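PDB 4WJ1: antigen MTB48, Mycobacterial protein from Mycobacterium smegmatis, which is exported by the ESX-1 type VII secretion system and is probably involved in DNA conjugation, at least in the recipient strain. Local coordinates for residues A[34-39]-A[222-227]; A[42-47]-A[128-133]; A[48-53]-A[157-162]. All blocks are in the same frame, centred on the assembly; numbering follows the deposited sequence.

Contact 1 (A[34-39]-A[222-227])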
ATOM      1  N   THR A  34      -4.485   0.511 -17.206  1.00 32.29           N
ATOM      2  CA  THR A  34      -4.800   1.592 -18.131  1.00 27.69           C
ATOM      3  C   THR A  34      -6.272   2.042 -18.026  1.00 29.88           C
ATOM      4  O   THR A  34      -7.123   1.280 -17.569  1.00 31.89           O
ATOM      5  CB  THR A  34      -4.481   1.183 -19.569  1.00 37.66           C
ATOM      6  OG1 THR A  34      -5.246   0.030 -19.921  1.00 40.32           O
ATOM      7  CG2 THR A  34      -3.017   0.851 -19.700  1.00 35.80           C
ATOM      8  N   LYS A  35      -6.535   3.299 -18.405  1.00 30.27           N
ATOM      9  CA  LYS A  35      -7.888   3.878 -18.548  1.00 35.04           C
ATOM     10  C   LYS A  35      -8.788   3.073 -19.473  1.00 33.67           C
ATOM     11  O   LYS A  35      -8.334   2.644 -20.522  1.00 30.82           O
ATOM     12  CB  LYS A  35      -7.823   5.285 -19.155  1.00 37.08           C
ATOM     13  CG  LYS A  35      -7.413   6.364 -18.245  1.00 52.17           C
ATOM     14  CD  LYS A  35      -6.602   7.397 -18.998  1.00 54.61           C
ATOM     15  CE  LYS A  35      -7.379   7.941 -20.149  1.00 57.65           C
ATOM     16  NZ  LYS A  35      -6.681   9.126 -20.723  1.00 69.63           N
ATOM     17  N   PRO A  36     -10.076   2.936 -19.127  1.00 34.03           N
ATOM     18  CA  PRO A  36     -11.051   2.264 -19.999  1.00 32.87           C
ATOM     19  C   PRO A  36     -11.373   3.092 -21.235  1.00 36.27           C
ATOM     20  O   PRO A  36     -11.650   2.530 -22.279  1.00 44.19           O
ATOM     21  CB  PRO A  36     -12.296   2.113 -19.117  1.00 31.83           C
ATOM     22  CG  PRO A  36     -11.885   2.531 -17.740  1.00 31.16           C
ATOM     23  CD  PRO A  36     -10.663   3.363 -17.846  1.00 29.91           C
ATOM     24  N   ASP A  37     -11.329   4.413 -21.114  1.00 39.10           N
ATOM     25  CA  ASP A  37     -11.691   5.296 -22.218  1.00 39.02           C
ATOM     26  C   ASP A  37     -11.113   6.681 -21.972  1.00 36.48           C
ATOM     27  O   ASP A  37     -10.474   6.914 -20.951  1.00 44.23           O
ATOM     28  CB  ASP A  37     -13.213   5.375 -22.375  1.00 40.04           C
ATOM     29  CG  ASP A  37     -13.910   5.848 -21.096  1.00 44.84           C
ATOM     30  OD1 ASP A  37     -13.697   7.016 -20.693  1.00 38.26           O
ATOM     31  OD2 ASP A  37     -14.674   5.052 -20.494  1.00 44.00           O
ATOM     32  N   GLU A  38     -11.366   7.604 -22.891  1.00 39.31           N
ATOM     33  CA  GLU A  38     -10.749   8.931 -22.848  1.00 39.28           C
ATOM     34  C   GLU A  38     -11.679  10.026 -22.329  1.00 39.38           C
ATOM     35  O   GLU A  38     -11.376  11.203 -22.477  1.00 42.65           O
ATOM     36  CB  GLU A  38     -10.251   9.325 -24.240  1.00 41.39           C
ATOM     37  CG  GLU A  38      -9.133   8.470 -24.768  1.00 52.28           C
ATOM     38  CD  GLU A  38      -7.867   8.641 -23.965  1.00 62.94           C
ATOM     39  OE1 GLU A  38      -7.506   9.800 -23.681  1.00 73.46           O
ATOM     40  OE2 GLU A  38      -7.237   7.623 -23.608  1.00 62.57           O
ATOM     41  N   LEU A  39     -12.812   9.651 -21.742  1.00 36.89           N
ATOM     42  CA  LEU A  39     -13.681  10.632 -21.104  1.00 38.83           C
ATOM     43  C   LEU A  39     -12.922  11.368 -20.011  1.00 41.57           C
ATOM     44  O   LEU A  39     -12.058  10.790 -19.343  1.00 44.03           O
ATOM     45  CB  LEU A  39     -14.922   9.972 -20.510  1.00 36.28           C
ATOM     46  CG  LEU A  39     -15.907   9.393 -21.505  1.00 35.20           C
ATOM     47  CD1 LEU A  39     -16.939   8.558 -20.769  1.00 33.05           C
ATOM     48  CD2 LEU A  39     -16.560  10.524 -22.285  1.00 34.72           C
ATOM     49  N   ASP A 222     -17.653  -0.334 -11.405  1.00 33.67           N
ATOM     50  CA  ASP A 222     -19.103  -0.483 -11.359  1.00 37.64           C
ATOM     51  C   ASP A 222     -19.772   0.683 -12.066  1.00 38.68           C
ATOM     52  O   ASP A 222     -20.705   0.490 -12.850  1.00 41.94           O
ATOM     53  CB  ASP A 222     -19.615  -0.582  -9.924  1.00 36.10           C
ATOM     54  CG  ASP A 222     -19.288  -1.926  -9.276  1.00 49.07           C
ATOM     55  OD1 ASP A 222     -18.768  -2.816  -9.983  1.00 52.83           O
ATOM     56  OD2 ASP A 222     -19.564  -2.097  -8.061  1.00 50.52           O
ATOM     57  N   ALA A 223     -19.291   1.889 -11.796  1.00 36.16           N
ATOM     58  CA  ALA A 223     -19.866   3.079 -12.411  1.00 38.59           C
ATOM     59  C   ALA A 223     -19.644   3.066 -13.915  1.00 41.19           C
ATOM     60  O   ALA A 223     -20.480   3.531 -14.685  1.00 43.46           O
ATOM     61  CB  ALA A 223     -19.280   4.321 -11.817  1.00 31.17           C
ATOM     62  N   HIS A 224     -18.511   2.521 -14.331  1.00 33.86           N
ATOM     63  CA  HIS A 224     -18.192   2.498 -15.735  1.00 34.47           C
ATOM     64  C   HIS A 224     -19.061   1.468 -16.468  1.00 41.26           C
ATOM     65  O   HIS A 224     -19.537   1.733 -17.568  1.00 40.82           O
ATOM     66  CB  HIS A 224     -16.709   2.201 -15.941  1.00 30.77           C
ATOM     67  CG  HIS A 224     -16.267   2.371 -17.354  1.00 31.37           C
ATOM     68  ND1 HIS A 224     -16.336   1.351 -18.284  1.00 30.14           N
ATOM     69  CD2 HIS A 224     -15.786   3.447 -18.019  1.00 36.46           C
ATOM     70  CE1 HIS A 224     -15.895   1.787 -19.444  1.00 35.05           C
ATOM     71  NE2 HIS A 224     -15.555   3.061 -19.316  1.00 31.96           N
ATOM     72  N   ASP A 225     -19.240   0.301 -15.846  1.00 37.94           N
ATOM     73  CA  ASP A 225     -20.178  -0.717 -16.307  1.00 35.96           C
ATOM     74  C   ASP A 225     -21.552  -0.104 -16.557  1.00 41.84           C
ATOM     75  O   ASP A 225     -22.153  -0.290 -17.619  1.00 41.14           O
ATOM     76  CB  ASP A 225     -20.303  -1.850 -15.280  1.00 35.07           C
ATOM     77  CG  ASP A 225     -19.123  -2.825 -15.317  1.00 39.77           C
ATOM     78  OD1 ASP A 225     -18.210  -2.664 -16.154  1.00 40.54           O
ATOM     79  OD2 ASP A 225     -19.115  -3.768 -14.502  1.00 48.65           O
ATOM     80  N   LYS A 226     -22.040   0.632 -15.569  1.00 38.70           N
ATOM     81  CA  LYS A 226     -23.346   1.275 -15.665  1.00 35.00           C
ATOM     82  C   LYS A 226     -23.358   2.326 -16.781  1.00 41.32           C
ATOM     83  O   LYS A 226     -24.377   2.528 -17.444  1.00 46.42           O
ATOM     84  CB  LYS A 226     -23.712   1.898 -14.320  1.00 32.68           C
ATOM     85  CG  LYS A 226     -25.153   2.356 -14.163  1.00 45.83           C
ATOM     86  CD  LYS A 226     -25.510   2.435 -12.675  1.00 59.23           C
ATOM     87  CE  LYS A 226     -26.261   3.719 -12.323  1.00 73.47           C
ATOM     88  NZ  LYS A 226     -25.965   4.175 -10.913  1.00 76.70           N
ATOM     89  N   LEU A 227     -22.222   2.986 -16.994  1.00 35.50           N
ATOM     90  CA  LEU A 227     -22.129   4.000 -18.033  1.00 31.47           C
ATOM     91  C   LEU A 227     -22.271   3.326 -19.395  1.00 38.39           C
ATOM     92  O   LEU A 227     -23.041   3.755 -20.247  1.00 44.04           O
ATOM     93  CB  LEU A 227     -20.805   4.752 -17.942  1.00 30.79           C
ATOM     94  CG  LEU A 227     -20.509   5.604 -19.175  1.00 34.18           C
ATOM     95  CD1 LEU A 227     -21.414   6.822 -19.217  1.00 32.26           C
ATOM     96  CD2 LEU A 227     -19.048   5.989 -19.240  1.00 31.13           C
TER
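The Asx turn of D37, in the loop leading into helix 40-96, meets H224 of helix 187-230 and so joins the PE part of the chain to the PPE part. H224 NE2 donates to D37 OD2 over a very short 2.5 Å, with an N-H...O angle of 148°. Carboxylate and imidazole approach from opposite directions and lie nearly coplanar, their planes 20° apart, and the acid comes in at the edge of the ring. H224 places its ring here by carrying CG opposite the backbone N across the CA-CB bond (chi1 -171°). The neighbouring P36 covers one face of the same ring: its CB lies 3.7 Å from the H224 ring centroid, a CH-pi contact displaced toward the NE2 side of the ring, since P36 CB and H224 NE2 are 3.4 Å apart.

The second oxygen of the acid turns back to its own loop. D37 OD1 uses its anti lone pair to accept from L39 N at 3.0 Å, which closes the Asx turn at the N-cap position of helix 40-96, and T42 OG1 hydrogen-bonds to the same oxygen. Farther along, L39 and L227 reach toward each other tip to tip, L39 CD1 to L227 CD2 at 3.7 Å, beside I146 of helix 139-147.

With both oxygens engaged, the D37 carboxylate is restrained from rotating, and its bond, with P36 over the face, helps to set the tilt of the imidazole. In this buried setting the carboxylate would be expected to polarise the imidazole and may favour its protonated form.

Contact 2 (A[42-47]-A[128-133])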
ATOM      1  N   THR A  42     -13.418   9.809 -16.711  1.00 39.02           N
ATOM      2  CA  THR A  42     -12.624   8.598 -16.618  1.00 32.85           C
ATOM      3  C   THR A  42     -11.161   8.910 -16.316  1.00 35.20           C
ATOM      4  O   THR A  42     -10.560   8.265 -15.479  1.00 40.61           O
ATOM      5  CB  THR A  42     -12.717   7.783 -17.897  1.00 37.57           C
ATOM      6  OG1 THR A  42     -14.052   7.267 -18.034  1.00 38.61           O
ATOM      7  CG2 THR A  42     -11.720   6.626 -17.867  1.00 28.66           C
ATOM      8  N   ALA A  43     -10.595   9.914 -16.981  1.00 31.32           N
ATOM      9  CA  ALA A  43      -9.197  10.266 -16.757  1.00 28.72           C
ATOM     10  C   ALA A  43      -8.992  10.735 -15.333  1.00 38.59           C
ATOM     11  O   ALA A  43      -7.947  10.494 -14.727  1.00 38.84           O
ATOM     12  CB  ALA A  43      -8.746  11.352 -17.724  1.00 28.24           C
ATOM     13  N   SER A  44      -9.991  11.434 -14.818  1.00 39.14           N
ATOM     14  CA  SER A  44      -9.854  12.069 -13.528  1.00 39.43           C
ATOM     15  C   SER A  44      -9.842  11.001 -12.462  1.00 37.68           C
ATOM     16  O   SER A  44      -8.907  10.933 -11.666  1.00 36.34           O
ATOM     17  CB  SER A  44     -10.981  13.060 -13.283  1.00 45.86           C
ATOM     18  OG  SER A  44     -10.983  13.451 -11.919  1.00 62.15           O
ATOM     19  N   VAL A  45     -10.874  10.159 -12.460  1.00 31.95           N
ATOM     20  CA  VAL A  45     -10.968   9.082 -11.480  1.00 34.12           C
ATOM     21  C   VAL A  45      -9.760   8.156 -11.612  1.00 37.25           C
ATOM     22  O   VAL A  45      -9.138   7.796 -10.623  1.00 41.17           O
ATOM     23  CB  VAL A  45     -12.268   8.287 -11.638  1.00 35.86           C
ATOM     24  CG1 VAL A  45     -12.250   7.047 -10.759  1.00 34.75           C
ATOM     25  CG2 VAL A  45     -13.453   9.164 -11.283  1.00 39.42           C
ATOM     26  N   TYR A  46      -9.409   7.811 -12.841  1.00 33.77           N
ATOM     27  CA  TYR A  46      -8.233   6.984 -13.089  1.00 35.48           C
ATOM     28  C   TYR A  46      -6.944   7.532 -12.476  1.00 38.45           C
ATOM     29  O   TYR A  46      -6.206   6.809 -11.818  1.00 40.83           O
ATOM     30  CB  TYR A  46      -8.021   6.815 -14.580  1.00 24.97           C
ATOM     31  CG  TYR A  46      -6.728   6.151 -14.933  1.00 25.91           C
ATOM     32  CD1 TYR A  46      -6.583   4.761 -14.827  1.00 29.87           C
ATOM     33  CD2 TYR A  46      -5.656   6.898 -15.403  1.00 25.88           C
ATOM     34  CE1 TYR A  46      -5.393   4.138 -15.173  1.00 30.34           C
ATOM     35  CE2 TYR A  46      -4.460   6.295 -15.733  1.00 29.51           C
ATOM     36  CZ  TYR A  46      -4.335   4.917 -15.626  1.00 35.65           C
ATOM     37  OH  TYR A  46      -3.142   4.329 -15.963  1.00 34.60           O
ATOM     38  N   SER A  47      -6.664   8.802 -12.720  1.00 38.45           N
ATOM     39  CA  SER A  47      -5.413   9.368 -12.277  1.00 39.72           C
ATOM     40  C   SER A  47      -5.388   9.414 -10.748  1.00 40.73           C
ATOM     41  O   SER A  47      -4.316   9.351 -10.136  1.00 38.95           O
ATOM     42  CB  SER A  47      -5.205  10.758 -12.874  1.00 44.43           C
ATOM     43  OG  SER A  47      -6.190  11.649 -12.395  1.00 52.15           O
ATOM     44  N   PRO A 128      -4.469  14.346  -7.790  1.00 62.17           N
ATOM     45  CA  PRO A 128      -5.213  15.034  -8.851  1.00 60.34           C
ATOM     46  C   PRO A 128      -6.590  15.492  -8.375  1.00 67.65           C
ATOM     47  O   PRO A 128      -7.169  14.852  -7.495  1.00 65.61           O
ATOM     48  CB  PRO A 128      -5.341  13.963  -9.937  1.00 51.87           C
ATOM     49  CG  PRO A 128      -4.323  12.927  -9.594  1.00 55.37           C
ATOM     50  CD  PRO A 128      -4.227  12.933  -8.113  1.00 54.31           C
ATOM     51  N   SER A 129      -7.101  16.580  -8.946  1.00 73.49           N
ATOM     52  CA  SER A 129      -8.435  17.062  -8.597  1.00 80.01           C
ATOM     53  C   SER A 129      -9.330  17.163  -9.838  1.00 82.35           C
ATOM     54  O   SER A 129      -8.911  17.682 -10.874  1.00 83.30           O
ATOM     55  CB  SER A 129      -8.344  18.420  -7.896  1.00 81.04           C
ATOM     56  OG  SER A 129      -7.833  19.398  -8.784  1.00 83.12           O
ATOM     57  N   ALA A 130     -10.563  16.671  -9.724  1.00 78.82           N
ATOM     58  CA  ALA A 130     -11.500  16.654 -10.851  1.00 73.54           C
ATOM     59  C   ALA A 130     -11.899  18.054 -11.308  1.00 74.93           C
ATOM     60  O   ALA A 130     -11.607  19.051 -10.648  1.00 73.33           O
ATOM     61  CB  ALA A 130     -12.753  15.849 -10.492  1.00 65.74           C
ATOM     62  N   ALA A 131     -12.565  18.114 -12.456  1.00 79.06           N
ATOM     63  CA  ALA A 131     -13.129  19.360 -12.952  1.00 81.55           C
ATOM     64  C   ALA A 131     -14.329  19.751 -12.097  1.00 81.96           C
ATOM     65  O   ALA A 131     -15.144  18.894 -11.737  1.00 83.62           O
ATOM     66  CB  ALA A 131     -13.537  19.221 -14.428  1.00 79.00           C
ATOM     67  N   ALA A 132     -14.433  21.036 -11.769  1.00 76.63           N
ATOM     68  CA  ALA A 132     -15.593  21.551 -11.046  1.00 73.97           C
ATOM     69  C   ALA A 132     -16.903  21.200 -11.779  1.00 77.80           C
ATOM     70  O   ALA A 132     -17.821  20.610 -11.203  1.00 77.39           O
ATOM     71  CB  ALA A 132     -15.463  23.044 -10.859  1.00 66.92           C
ATOM     72  N   ALA A 133     -16.969  21.545 -13.059  1.00 75.13           N
ATOM     73  CA  ALA A 133     -18.109  21.195 -13.898  1.00 65.58           C
ATOM     74  C   ALA A 133     -17.617  20.559 -15.204  1.00 67.97           C
ATOM     75  O   ALA A 133     -16.997  21.231 -16.033  1.00 72.81           O
ATOM     76  CB  ALA A 133     -18.971  22.440 -14.181  1.00 55.09           C
TER
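In S44 the first torsion (chi1 168°) leaves OG beside the carbonyl carbon and swings it forward along helix 40-96, to where A130 passes. In S47 the OG instead sits between the backbone N and the carbonyl carbon (chi1 65°), turned back along the helix within reach of both A43 O and S44 O, 3.1 and 2.9 Å from S47 OG, while still presenting a flank to P128.

S44 OG touches A130 at two carbons, 3.3 Å from A130 CB and 3.4 Å from A130 CA, so the oxygen rests against both the methyl group and the main chain. One turn on, S47 OG lies alongside the pyrrolidine ring, with P128 CB at 3.5 Å. The same ring meets the helix backbone through its gamma carbon, P128 CG to S47 O at 3.6 Å. No hydrogen bond crosses between 42-47 and 128-133: the serine oxygens meet carbon, and the contact is van der Waals packing of small groups. This smallness lets the chains run close together, the CA atoms of S44 and A130 being 5.6 Å apart.

V45 directs its side chain away from the loop, against F220 of helix 187-230, so the linker covers a different flank of helix 40-96. P128 and A130 extend that flank by also touching A51 and K48, respectively.

P128 pairs with S47 and A130 with S44, so the loop travels antiparallel to the helix. This is surface packing of an extended linker, the long connection between helix 40-96 and helix 139-147 returning along the outside of the helical bundle.

Contact 3 (A[48-53]-A[157-162])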
ATOM      1  N   LYS A  48      -6.567   9.498 -10.134  1.00 37.91           N
ATOM      2  CA  LYS A  48      -6.670   9.452  -8.672  1.00 37.93           C
ATOM      3  C   LYS A  48      -6.286   8.076  -8.159  1.00 38.39           C
ATOM      4  O   LYS A  48      -5.445   7.953  -7.271  1.00 42.88           O
ATOM      5  CB  LYS A  48      -8.084   9.816  -8.205  1.00 42.07           C
ATOM      6  CG  LYS A  48      -8.419  11.279  -8.440  1.00 54.58           C
ATOM      7  CD  LYS A  48      -9.734  11.704  -7.819  1.00 62.00           C
ATOM      8  CE  LYS A  48      -9.982  13.186  -8.082  1.00 68.49           C
ATOM      9  NZ  LYS A  48     -11.217  13.686  -7.424  1.00 69.30           N
ATOM     10  N   LEU A  49      -6.890   7.036  -8.726  1.00 31.72           N
ATOM     11  CA  LEU A  49      -6.580   5.683  -8.301  1.00 32.41           C
ATOM     12  C   LEU A  49      -5.112   5.358  -8.511  1.00 39.04           C
ATOM     13  O   LEU A  49      -4.505   4.691  -7.684  1.00 46.44           O
ATOM     14  CB  LEU A  49      -7.440   4.668  -9.036  1.00 28.71           C
ATOM     15  CG  LEU A  49      -8.909   4.695  -8.644  1.00 35.07           C
ATOM     16  CD1 LEU A  49      -9.739   3.852  -9.623  1.00 32.30           C
ATOM     17  CD2 LEU A  49      -9.086   4.201  -7.225  1.00 26.51           C
HETATM   18  N   MSE A  50      -4.539   5.822  -9.617  1.00 32.57           N
HETATM   19  CA  MSE A  50      -3.132   5.561  -9.876  1.00 32.18           C
HETATM   20  C   MSE A  50      -2.273   6.277  -8.827  1.00 38.18           C
HETATM   21  O   MSE A  50      -1.245   5.763  -8.388  1.00 39.32           O
HETATM   22  CB  MSE A  50      -2.739   6.012 -11.285  1.00 26.79           C
HETATM   23  CG  MSE A  50      -3.376   5.226 -12.421  1.00 38.96           C
HETATM   24 SE   MSE A  50      -3.272   3.269 -12.241  0.80 38.68          SE
HETATM   25  CE  MSE A  50      -5.065   3.018 -11.502  1.00 35.37           C
ATOM     26  N   ALA A  51      -2.703   7.464  -8.429  1.00 32.94           N
ATOM     27  CA  ALA A  51      -1.933   8.260  -7.484  1.00 35.61           C
ATOM     28  C   ALA A  51      -1.938   7.581  -6.116  1.00 34.51           C
ATOM     29  O   ALA A  51      -0.914   7.494  -5.454  1.00 33.59           O
ATOM     30  CB  ALA A  51      -2.483   9.672  -7.390  1.00 25.45           C
ATOM     31  N   SER A  52      -3.097   7.077  -5.716  1.00 32.01           N
ATOM     32  CA  SER A  52      -3.203   6.309  -4.493  1.00 24.68           C
ATOM     33  C   SER A  52      -2.324   5.063  -4.548  1.00 34.26           C
ATOM     34  O   SER A  52      -1.611   4.774  -3.596  1.00 44.38           O
ATOM     35  CB  SER A  52      -4.656   5.925  -4.231  1.00 23.02           C
ATOM     36  OG  SER A  52      -5.415   7.076  -3.867  1.00 33.72           O
ATOM     37  N   ALA A  53      -2.368   4.338  -5.664  1.00 31.24           N
ATOM     38  CA  ALA A  53      -1.569   3.130  -5.812  1.00 29.25           C
ATOM     39  C   ALA A  53      -0.084   3.452  -5.661  1.00 28.96           C
ATOM     40  O   ALA A  53       0.646   2.735  -4.986  1.00 29.02           O
ATOM     41  CB  ALA A  53      -1.832   2.463  -7.165  1.00 22.68           C
ATOM     42  N   LYS A 157     -10.320  -3.534 -13.821  1.00 34.41           N
ATOM     43  CA  LYS A 157     -10.871  -4.623 -13.020  1.00 36.55           C
ATOM     44  C   LYS A 157      -9.766  -5.555 -12.538  1.00 37.14           C
ATOM     45  O   LYS A 157      -9.827  -6.065 -11.431  1.00 39.78           O
ATOM     46  CB  LYS A 157     -11.930  -5.395 -13.803  1.00 32.99           C
ATOM     47  CG  LYS A 157     -13.271  -4.665 -13.852  1.00 31.68           C
ATOM     48  CD  LYS A 157     -14.199  -5.211 -14.925  1.00 28.22           C
ATOM     49  CE  LYS A 157     -15.553  -4.515 -14.865  1.00 32.64           C
ATOM     50  NZ  LYS A 157     -16.331  -4.685 -16.135  1.00 30.68           N
ATOM     51  N   TYR A 158      -8.738  -5.759 -13.349  1.00 25.67           N
ATOM     52  CA  TYR A 158      -7.654  -6.620 -12.916  1.00 27.77           C
ATOM     53  C   TYR A 158      -6.835  -5.929 -11.801  1.00 31.49           C
ATOM     54  O   TYR A 158      -6.408  -6.557 -10.834  1.00 31.50           O
ATOM     55  CB  TYR A 158      -6.762  -6.978 -14.085  1.00 25.72           C
ATOM     56  CG  TYR A 158      -5.789  -8.055 -13.736  1.00 25.81           C
ATOM     57  CD1 TYR A 158      -6.205  -9.169 -13.028  1.00 25.90           C
ATOM     58  CD2 TYR A 158      -4.450  -7.967 -14.113  1.00 25.93           C
ATOM     59  CE1 TYR A 158      -5.314 -10.171 -12.693  1.00 26.85           C
ATOM     60  CE2 TYR A 158      -3.552  -8.959 -13.779  1.00 33.10           C
ATOM     61  CZ  TYR A 158      -3.993 -10.065 -13.074  1.00 32.46           C
ATOM     62  OH  TYR A 158      -3.105 -11.063 -12.748  1.00 37.55           O
ATOM     63  N   PHE A 159      -6.618  -4.633 -11.990  1.00 28.74           N
ATOM     64  CA  PHE A 159      -5.983  -3.760 -11.030  1.00 29.04           C
ATOM     65  C   PHE A 159      -6.724  -3.874  -9.711  1.00 34.18           C
ATOM     66  O   PHE A 159      -6.116  -4.077  -8.661  1.00 38.07           O
ATOM     67  CB  PHE A 159      -5.984  -2.326 -11.588  1.00 34.01           C
ATOM     68  CG  PHE A 159      -5.650  -1.230 -10.577  1.00 37.64           C
ATOM     69  CD1 PHE A 159      -6.645  -0.646  -9.806  1.00 31.84           C
ATOM     70  CD2 PHE A 159      -4.357  -0.726 -10.478  1.00 35.51           C
ATOM     71  CE1 PHE A 159      -6.351   0.384  -8.928  1.00 37.31           C
ATOM     72  CE2 PHE A 159      -4.054   0.298  -9.599  1.00 38.64           C
ATOM     73  CZ  PHE A 159      -5.052   0.853  -8.816  1.00 37.00           C
ATOM     74  N   ARG A 160      -8.048  -3.787  -9.783  1.00 30.19           N
ATOM     75  CA  ARG A 160      -8.875  -3.913  -8.596  1.00 32.01           C
ATOM     76  C   ARG A 160      -8.648  -5.266  -7.934  1.00 32.81           C
ATOM     77  O   ARG A 160      -8.427  -5.346  -6.738  1.00 29.87           O
ATOM     78  CB  ARG A 160     -10.349  -3.723  -8.946  1.00 26.28           C
ATOM     79  CG  ARG A 160     -11.294  -3.761  -7.760  1.00 34.92           C
ATOM     80  CD  ARG A 160     -11.799  -5.171  -7.472  1.00 38.35           C
ATOM     81  NE  ARG A 160     -12.192  -5.867  -8.692  1.00 38.23           N
ATOM     82  CZ  ARG A 160     -13.383  -5.734  -9.268  1.00 38.79           C
ATOM     83  NH1 ARG A 160     -14.285  -4.920  -8.730  1.00 36.28           N
ATOM     84  NH2 ARG A 160     -13.670  -6.404 -10.382  1.00 38.26           N
ATOM     85  N   ASP A 161      -8.706  -6.334  -8.715  1.00 31.43           N
ATOM     86  CA  ASP A 161      -8.479  -7.666  -8.172  1.00 27.31           C
ATOM     87  C   ASP A 161      -7.099  -7.777  -7.526  1.00 31.87           C
ATOM     88  O   ASP A 161      -6.945  -8.397  -6.471  1.00 34.25           O
ATOM     89  CB  ASP A 161      -8.615  -8.725  -9.269  1.00 32.00           C
ATOM     90  CG  ASP A 161     -10.034  -8.853  -9.804  1.00 35.54           C
ATOM     91  OD1 ASP A 161     -10.974  -8.317  -9.191  1.00 41.64           O
ATOM     92  OD2 ASP A 161     -10.209  -9.513 -10.846  1.00 49.08           O
ATOM     93  N   GLN A 162      -6.089  -7.184  -8.157  1.00 25.63           N
ATOM     94  CA  GLN A 162      -4.732  -7.327  -7.658  1.00 29.49           C
ATOM     95  C   GLN A 162      -4.540  -6.650  -6.303  1.00 33.18           C
ATOM     96  O   GLN A 162      -3.848  -7.162  -5.433  1.00 31.91           O
ATOM     97  CB  GLN A 162      -3.735  -6.750  -8.651  1.00 31.44           C
ATOM     98  CG  GLN A 162      -3.555  -7.544  -9.914  1.00 31.43           C
ATOM     99  CD  GLN A 162      -2.429  -6.995 -10.733  1.00 37.34           C
ATOM    100  OE1 GLN A 162      -1.325  -7.502 -10.670  1.00 39.73           O
ATOM    101  NE2 GLN A 162      -2.695  -5.931 -11.495  1.00 52.02           N
TER
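F159 has the largest share of the surface buried between 48-53 and 157-162, and its ring spans the gap between them. The axes of the two segments approach to 12.6 Å, too far for backbones to pack closely, and run in roughly the same direction at 30° to each other. With CG beside its own carbonyl carbon (chi1 166°), F159 sends its ring across this distance, CZ leading.

M50, a selenomethionine in this crystal, supplies the next largest share and lies over one face of the ring. Its chain bends at the second and third torsions, the latter 98°, and this fold brings CE back toward the other helix although CB does not point there. The methyl comes to 3.7 Å from the ring centroid, a CH-pi contact shifted toward the rim: M50 CE is nearest F159 CZ, at 3.4 Å. The selenium stands more obliquely, M50 SE lying 4.8 Å from the F159 ring centroid, so the Met-aromatic contact is made chiefly through the methyl.

A53, one turn on, meets the ring differently. Its CB lies near the ring plane at the edge, 3.9 Å from F159 CE2. Face and edge of the phenyl are thus held by one helix. L49 O lies obliquely to the ring, 4.0 Å from F159 CZ, and L49 CB is 4.4 Å from F159 CE1. The side chains that meet are apolar, and no hydrogen bond crosses.

Around it, W163 of helix 154-178 meets the F159 ring and also touches A53, while M156 packs on L49 and M50. L49 also lies against L213 and F220 of helix 187-230, to which R160 hydrogen-bonds through T218; the contact thus sits where three long helices of the bundle come together.

How the contacts relate
From the N terminus, the loop at 34-39 opens contact 1, and helix 40-96 follows at once, giving 42-47 to contact 2 and 48-53 to contact 3. The chain comes back at 128-133, closing contact 2, then at 157-162, closing contact 3, and finally at 222-227, closing contact 1. Contacts 2 and 3 therefore cross each other, and both nest inside the loop of contact 1. Together they tie the start of helix 40-96 to the returning linker, to helix 154-178 and, through the loop that precedes helix 40-96, to helix 187-230. A salt bridge between K157 and D225 links contacts 1 and 3 directly.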